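Local structure of cellulase (Xanthomonas axonopodis pv. citri, 5HOS) at residues V32-A37 against W304-W309. The protein probably hydrolyses internal beta-1,4-glucosidic linkages of cellulose, as an endo-beta-1,4-glucanase of glycosyl hydrolase family 5. Residues are numbered along the deposited sequence; the frame is centred on the assembly and turned at random.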
loop_
_atom_site.group_PDB
_atom_site.type_symbol
_atom_site.label_atom_id
_atom_site.label_comp_id
_atom_site.label_asym_id
_atom_site.label_seq_id
_atom_site.Cartn_x
_atom_site.Cartn_y
_atom_site.Cartn_z
ATOM N N VAL A 32 7.638 4.091 -3.548
ATOM C CA VAL A 32 7.936 4.278 -2.148
ATOM C C VAL A 32 6.702 4.778 -1.400
ATOM O O VAL A 32 5.896 5.539 -1.941
ATOM C CB VAL A 32 9.118 5.259 -1.990
ATOM C CG1 VAL A 32 8.746 6.664 -2.457
ATOM C CG2 VAL A 32 9.637 5.266 -0.560
ATOM N N ASN A 33 6.563 4.332 -0.159
ATOM C CA ASN A 33 5.564 4.872 0.751
ATOM C C ASN A 33 6.070 6.187 1.328
ATOM O O ASN A 33 7.175 6.234 1.865
ATOM C CB ASN A 33 5.286 3.907 1.903
ATOM C CG ASN A 33 4.392 2.766 1.501
ATOM O OD1 ASN A 33 3.174 2.845 1.671
ATOM N ND2 ASN A 33 4.989 1.682 0.992
ATOM N N LEU A 34 5.273 7.247 1.203
ATOM C CA LEU A 34 5.563 8.511 1.875
ATOM C C LEU A 34 4.658 8.602 3.084
ATOM O O LEU A 34 3.488 8.990 2.980
ATOM C CB LEU A 34 5.376 9.709 0.936
ATOM C CG LEU A 34 6.304 9.780 -0.274
ATOM C CD1 LEU A 34 6.096 11.103 -1.003
ATOM C CD2 LEU A 34 7.766 9.620 0.113
ATOM N N SER A 35 5.212 8.197 4.224
ATOM C CA SER A 35 4.500 8.178 5.484
ATOM C C SER A 35 4.472 9.579 6.072
ATOM O O SER A 35 5.456 10.305 5.978
ATOM C CB SER A 35 5.197 7.236 6.472
ATOM O OG SER A 35 4.574 7.297 7.734
ATOM N N GLY A 36 3.357 9.934 6.704
ATOM C CA GLY A 36 3.210 11.246 7.332
ATOM C C GLY A 36 1.784 11.689 7.590
ATOM O O GLY A 36 1.518 12.301 8.607
ATOM N N ALA A 37 0.864 11.411 6.665
ATOM C CA ALA A 37 -0.529 11.866 6.801
ATOM C C ALA A 37 -1.379 10.943 7.692
ATOM O O ALA A 37 -2.449 11.345 8.160
ATOM C CB ALA A 37 -1.175 12.024 5.423
ATOM N N TRP A 304 8.551 0.424 1.990
ATOM C CA TRP A 304 8.186 1.090 3.238
ATOM C C TRP A 304 9.499 1.389 3.976
ATOM O O TRP A 304 10.184 0.447 4.374
ATOM C CB TRP A 304 7.289 0.202 4.115
ATOM C CG TRP A 304 6.869 0.925 5.357
ATOM C CD1 TRP A 304 7.568 1.029 6.521
ATOM C CD2 TRP A 304 5.677 1.695 5.537
ATOM N NE1 TRP A 304 6.882 1.808 7.422
ATOM C CE2 TRP A 304 5.720 2.237 6.843
ATOM C CE3 TRP A 304 4.581 1.991 4.722
ATOM C CZ2 TRP A 304 4.698 3.040 7.355
ATOM C CZ3 TRP A 304 3.566 2.794 5.229
ATOM C CH2 TRP A 304 3.634 3.316 6.532
ATOM N N ALA A 305 9.882 2.652 4.180
ATOM C CA ALA A 305 9.152 3.866 3.760
ATOM C C ALA A 305 10.113 5.038 3.685
ATOM O O ALA A 305 11.281 4.911 4.019
ATOM C CB ALA A 305 8.041 4.189 4.745
ATOM N N ALA A 306 9.596 6.175 3.230
ATOM C CA ALA A 306 10.256 7.459 3.371
ATOM C C ALA A 306 9.230 8.447 3.946
ATOM O O ALA A 306 8.139 8.053 4.363
ATOM C CB ALA A 306 10.810 7.921 2.032
ATOM N N GLY A 307 9.579 9.725 3.965
ATOM C CA GLY A 307 8.769 10.748 4.618
ATOM C C GLY A 307 9.670 11.533 5.543
ATOM O O GLY A 307 10.631 10.991 6.100
ATOM N N ALA A 308 9.348 12.809 5.712
ATOM C CA ALA A 308 10.243 13.756 6.377
ATOM C C ALA A 308 10.366 13.587 7.899
ATOM O O ALA A 308 11.321 14.106 8.489
ATOM C CB ALA A 308 9.823 15.187 6.041
ATOM N N TRP A 309 9.425 12.882 8.534
ATOM C CA TRP A 309 9.375 12.810 10.006
ATOM C C TRP A 309 9.829 11.488 10.639
ATOM O O TRP A 309 9.667 11.308 11.848
ATOM C CB TRP A 309 7.968 13.194 10.503
ATOM C CG TRP A 309 7.626 14.676 10.371
ATOM C CD1 TRP A 309 8.439 15.687 9.920
ATOM C CD2 TRP A 309 6.388 15.299 10.739
ATOM N NE1 TRP A 309 7.773 16.888 9.967
ATOM C CE2 TRP A 309 6.516 16.683 10.473
ATOM C CE3 TRP A 309 5.183 14.821 11.266
ATOM C CZ2 TRP A 309 5.475 17.592 10.706
ATOM C CZ3 TRP A 309 4.148 15.725 11.507
ATOM C CH2 TRP A 309 4.303 17.096 11.226
HETATM O O HOH W 1 7.137 11.071 7.854
#
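Leu34 and Ala306 pair in parallel where the first and last strands, 29-34 and 298-306, close the eight-stranded (beta/alpha)8 barrel at their C-terminal ends. Two backbone bonds form the bridge: Ala306 N gives its hydrogen to Asn33 O at 2.8 Å, almost straight at 174°, and Ser35 N bonds to Ala306 O at 2.9 Å. On the helix side, Ala306 CB touches two branches, 3.9 Å from Val32 CG2 and 4.0 Å from Leu34 CD2, with Phe63 of helix 57-65 packed over all three residues. With chi1 of Val32 at 66°, CG2 lies trans to the backbone N and is directed at Ala306.

Asn33 points to the barrel interior instead, where its side chain crosses that of Trp304 at about a right angle. Asn33 CG comes to 3.3 Å from Trp304 CE3, the amide and indole planes 54° apart. Arg72 holds Asn33 OD1, and the carbonyls of Trp303 and Ala270 take ND2, which should fix the amide's rotation. A cis peptide joins Trp304 to Ala305, whose CB lies 3.4 Å above the indole plane, nearer the ring's periphery than its centre. Past the strands, a water donates to Ser35 O and accepts from Trp309 N at 3.0 Å.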